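Local coordinates for nicotinate-nucleotide pyrophosphorylase (Pyrococcus furiosus, PDB 2I14), which probably joins nicotinate to phosphoribosyl pyrophosphate, with ATP hydrolysis, to give nicotinate mononucleotide in the NAD biosynthesis pathway, at residues 270-282 / 287-299. Residues are numbered along the deposited sequence; the frame is centred on the assembly and turned at random.
Sequences KIFVSGGLDEEKI and DVVDAFGVGGAIA. With PCP (1-alpha-pyrophosphoryl-2-alpha,3-alpha-dihydroxy-4-beta-cyclopentane-methanol-5-phosphate), chain I.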
# COMPACT_ATOMS: atom_id res chain seq x y z
N LYS A 270 -40.72 0.85 -8.28
CA LYS A 270 -39.54 0.79 -7.44
C LYS A 270 -38.35 0.18 -8.18
O LYS A 270 -38.49 -0.40 -9.25
CB LYS A 270 -39.85 -0.05 -6.21
CG LYS A 270 -41.05 0.42 -5.40
CD LYS A 270 -41.42 -0.62 -4.35
CE LYS A 270 -42.46 -0.12 -3.39
NZ LYS A 270 -41.96 1.06 -2.65
N ILE A 271 -37.17 0.32 -7.58
CA ILE A 271 -35.95 -0.22 -8.17
C ILE A 271 -35.49 -1.44 -7.40
O ILE A 271 -35.08 -1.34 -6.24
CB ILE A 271 -34.82 0.81 -8.15
CG1 ILE A 271 -35.29 2.11 -8.81
CG2 ILE A 271 -33.61 0.26 -8.89
CD1 ILE A 271 -35.61 1.98 -10.29
N PHE A 272 -35.58 -2.59 -8.05
CA PHE A 272 -35.17 -3.85 -7.46
C PHE A 272 -33.88 -4.28 -8.17
O PHE A 272 -33.84 -4.34 -9.40
CB PHE A 272 -36.27 -4.88 -7.66
CG PHE A 272 -36.01 -6.19 -6.97
CD1 PHE A 272 -35.04 -7.07 -7.45
CD2 PHE A 272 -36.73 -6.54 -5.84
CE1 PHE A 272 -34.79 -8.28 -6.81
CE2 PHE A 272 -36.49 -7.75 -5.18
CZ PHE A 272 -35.52 -8.62 -5.67
N VAL A 273 -32.83 -4.54 -7.40
CA VAL A 273 -31.55 -4.95 -7.99
C VAL A 273 -31.03 -6.28 -7.47
O VAL A 273 -31.32 -6.71 -6.35
CB VAL A 273 -30.44 -3.89 -7.78
CG1 VAL A 273 -30.91 -2.53 -8.25
CG2 VAL A 273 -30.01 -3.86 -6.32
N SER A 274 -30.25 -6.93 -8.31
CA SER A 274 -29.67 -8.19 -7.95
C SER A 274 -28.49 -8.37 -8.90
O SER A 274 -28.43 -7.74 -9.95
CB SER A 274 -30.68 -9.31 -8.15
OG SER A 274 -30.91 -9.54 -9.53
N GLY A 275 -27.53 -9.21 -8.51
CA GLY A 275 -26.40 -9.43 -9.38
C GLY A 275 -25.08 -9.18 -8.69
O GLY A 275 -24.69 -8.04 -8.47
N GLY A 276 -24.40 -10.28 -8.38
CA GLY A 276 -23.11 -10.24 -7.73
C GLY A 276 -22.87 -9.06 -6.82
O GLY A 276 -22.19 -8.11 -7.20
N LEU A 277 -23.43 -9.09 -5.63
CA LEU A 277 -23.22 -7.99 -4.71
C LEU A 277 -23.06 -8.41 -3.26
O LEU A 277 -23.71 -9.32 -2.78
CB LEU A 277 -24.33 -6.93 -4.88
CG LEU A 277 -25.77 -7.33 -5.19
CD1 LEU A 277 -26.46 -7.80 -3.93
CD2 LEU A 277 -26.50 -6.12 -5.77
N ASP A 278 -22.16 -7.72 -2.57
CA ASP A 278 -21.87 -7.97 -1.18
C ASP A 278 -22.16 -6.72 -0.35
O ASP A 278 -22.86 -5.81 -0.80
CB ASP A 278 -20.40 -8.34 -1.04
CG ASP A 278 -19.49 -7.32 -1.71
OD1 ASP A 278 -18.24 -7.46 -1.64
OD2 ASP A 278 -20.04 -6.37 -2.31
N GLU A 279 -21.62 -6.67 0.86
CA GLU A 279 -21.84 -5.53 1.75
C GLU A 279 -21.38 -4.23 1.16
O GLU A 279 -22.16 -3.32 0.96
CB GLU A 279 -21.11 -5.76 3.06
CG GLU A 279 -21.59 -6.97 3.81
CD GLU A 279 -20.68 -7.32 4.96
OE1 GLU A 279 -19.81 -6.49 5.28
OE2 GLU A 279 -20.85 -8.41 5.55
N GLU A 280 -20.09 -4.14 0.88
CA GLU A 280 -19.53 -2.93 0.32
C GLU A 280 -20.30 -2.41 -0.90
O GLU A 280 -20.49 -1.21 -1.07
CB GLU A 280 -18.07 -3.19 -0.06
CG GLU A 280 -17.39 -2.00 -0.69
CD GLU A 280 -16.12 -2.40 -1.44
OE1 GLU A 280 -15.07 -2.63 -0.78
OE2 GLU A 280 -16.19 -2.50 -2.69
N LYS A 281 -20.74 -3.33 -1.76
CA LYS A 281 -21.47 -2.96 -2.97
C LYS A 281 -22.86 -2.42 -2.68
O LYS A 281 -23.35 -1.54 -3.37
CB LYS A 281 -21.57 -4.16 -3.90
CG LYS A 281 -20.31 -4.48 -4.68
CD LYS A 281 -19.93 -3.32 -5.59
CE LYS A 281 -18.92 -3.73 -6.67
NZ LYS A 281 -17.57 -4.01 -6.12
N ILE A 282 -23.49 -2.98 -1.67
CA ILE A 282 -24.83 -2.59 -1.26
C ILE A 282 -24.77 -1.27 -0.50
O ILE A 282 -25.64 -0.42 -0.65
CB ILE A 282 -25.47 -3.70 -0.38
CG1 ILE A 282 -25.94 -4.84 -1.30
CG2 ILE A 282 -26.58 -3.14 0.48
CD1 ILE A 282 -26.52 -6.03 -0.60
N ASP A 287 -29.39 3.66 -0.45
CA ASP A 287 -30.27 4.82 -0.49
C ASP A 287 -30.88 5.13 -1.85
O ASP A 287 -31.45 6.19 -2.05
CB ASP A 287 -29.52 6.05 0.03
CG ASP A 287 -28.99 5.86 1.44
OD1 ASP A 287 -29.71 5.28 2.28
OD2 ASP A 287 -27.85 6.29 1.71
N VAL A 288 -30.80 4.21 -2.80
CA VAL A 288 -31.36 4.47 -4.10
C VAL A 288 -32.02 3.21 -4.66
O VAL A 288 -32.52 3.20 -5.78
CB VAL A 288 -30.26 4.98 -5.05
CG1 VAL A 288 -30.77 5.12 -6.47
CG2 VAL A 288 -29.75 6.32 -4.55
N VAL A 289 -32.02 2.15 -3.87
CA VAL A 289 -32.63 0.91 -4.30
C VAL A 289 -33.69 0.51 -3.29
O VAL A 289 -33.56 0.78 -2.09
CB VAL A 289 -31.58 -0.21 -4.45
CG1 VAL A 289 -30.66 0.11 -5.61
CG2 VAL A 289 -30.77 -0.32 -3.19
N ASP A 290 -34.74 -0.14 -3.79
CA ASP A 290 -35.84 -0.53 -2.94
C ASP A 290 -35.71 -1.91 -2.32
O ASP A 290 -35.99 -2.08 -1.13
CB ASP A 290 -37.15 -0.44 -3.73
CG ASP A 290 -37.58 1.00 -3.97
OD1 ASP A 290 -37.06 1.65 -4.90
OD2 ASP A 290 -38.44 1.48 -3.19
N ALA A 291 -35.28 -2.89 -3.12
CA ALA A 291 -35.11 -4.25 -2.64
C ALA A 291 -33.93 -4.93 -3.30
O ALA A 291 -33.65 -4.70 -4.48
CB ALA A 291 -36.36 -5.05 -2.89
N PHE A 292 -33.26 -5.78 -2.53
CA PHE A 292 -32.08 -6.49 -3.01
C PHE A 292 -32.25 -7.98 -3.26
O PHE A 292 -32.92 -8.68 -2.50
CB PHE A 292 -30.93 -6.35 -2.02
CG PHE A 292 -30.50 -4.95 -1.78
CD1 PHE A 292 -31.08 -4.21 -0.76
CD2 PHE A 292 -29.49 -4.38 -2.52
CE1 PHE A 292 -30.64 -2.92 -0.49
CE2 PHE A 292 -29.05 -3.09 -2.25
CZ PHE A 292 -29.63 -2.36 -1.22
N GLY A 293 -31.61 -8.44 -4.34
CA GLY A 293 -31.62 -9.85 -4.70
C GLY A 293 -30.17 -10.33 -4.55
O GLY A 293 -29.31 -10.00 -5.38
N VAL A 294 -29.88 -11.08 -3.50
CA VAL A 294 -28.51 -11.53 -3.30
C VAL A 294 -28.29 -13.02 -3.52
O VAL A 294 -29.03 -13.84 -2.99
CB VAL A 294 -28.01 -11.15 -1.89
CG1 VAL A 294 -26.61 -11.71 -1.64
CG2 VAL A 294 -27.98 -9.65 -1.75
N GLY A 295 -27.25 -13.36 -4.28
CA GLY A 295 -26.94 -14.75 -4.54
C GLY A 295 -25.78 -15.33 -3.74
O GLY A 295 -25.89 -15.62 -2.54
N GLY A 296 -24.66 -15.53 -4.44
CA GLY A 296 -23.47 -16.12 -3.86
C GLY A 296 -22.92 -15.61 -2.54
O GLY A 296 -22.48 -16.42 -1.73
N ALA A 297 -22.94 -14.30 -2.33
CA ALA A 297 -22.43 -13.71 -1.09
C ALA A 297 -23.08 -14.28 0.16
O ALA A 297 -22.58 -14.11 1.27
CB ALA A 297 -22.62 -12.22 -1.12
N ILE A 298 -24.20 -14.97 -0.02
CA ILE A 298 -24.92 -15.56 1.12
C ILE A 298 -24.88 -17.07 1.05
O ILE A 298 -24.54 -17.71 2.03
CB ILE A 298 -26.42 -15.05 1.18
CG1 ILE A 298 -26.45 -13.53 1.40
CG2 ILE A 298 -27.18 -15.76 2.31
CD1 ILE A 298 -27.81 -12.95 1.42
N ALA A 299 -25.22 -17.63 -0.11
CA ALA A 299 -25.24 -19.08 -0.27
C ALA A 299 -23.83 -19.69 -0.25
O ALA A 299 -23.59 -20.73 0.38
CB ALA A 299 -25.94 -19.46 -1.57
C1 PCP I . -28.47 -14.06 -11.08
C2 PCP I . -28.92 -15.22 -10.16
C3 PCP I . -29.77 -14.54 -9.06
C4 PCP I . -29.10 -13.17 -8.84
C5 PCP I . -28.60 -12.85 -10.21
CP PCP I . -27.98 -13.14 -7.75
O1 PCP I . -29.45 -13.84 -12.22
O2 PCP I . -29.69 -16.18 -10.88
O3 PCP I . -31.14 -14.33 -9.46
OP PCP I . -26.83 -14.02 -8.00
P PCP I . -25.29 -13.61 -7.63
O1P PCP I . -24.68 -14.79 -6.98
O2P PCP I . -25.37 -12.43 -6.72
O3P PCP I . -24.64 -13.31 -8.94
PA PCP I . -29.29 -12.75 -13.37
O1A PCP I . -27.92 -12.97 -13.99
O2A PCP I . -29.40 -11.40 -12.69
O3A PCP I . -30.48 -13.08 -14.33
PB PCP I . -31.22 -14.34 -14.83
O1B PCP I . -32.19 -14.03 -15.92
O2B PCP I . -32.00 -14.96 -13.78
O3B PCP I . -30.26 -15.36 -15.34
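The beta-alpha-beta unit 270-294 of the TIM-barrel-like phosphoribosyltransferase domain pairs Phe272 with Ala291 and Val273 with Phe292 on adjacent parallel strands, and illustrates how phosphate-binding TIM barrels hold a phosphate at the carboxyl ends of neighbouring strands. Val273 grips its neighbour twice, donating N to Ala291 O (3.0 Å) and accepting Gly293 N at O (2.7 Å). Before the strand proper, Asp290 extends the pairing through its backbone and its side chain: its N reaches Ile271 O at 2.7 Å, while Ile271 N, in an almost straight bond, meets OD1 from above the carboxylate plane. Chi1 of -72° sets the Asp290 carboxylate beside its own backbone N and close to Lys270, whose NZ forms a salt bridge with OD2 (3.6 Å).

Ala291 O lies over one face of the Phe272 ring, toward its rim. On the other side of the sheet, Ile282 of the connecting helix lays CG2 obliquely against the Phe292 ring, 3.6 Å from CZ. Past the strand ends, backbone N atoms hold the 5-phosphate of the bound PCP: Gly276 N binds O3P, and Gly296 N, at the start of helix 296-299, binds O1P at 2.6 Å. Strand 237-240 flanks 270-274, strand 137-139 flanks 291-294, and helix 108-131 packs on Ile282 and Val294.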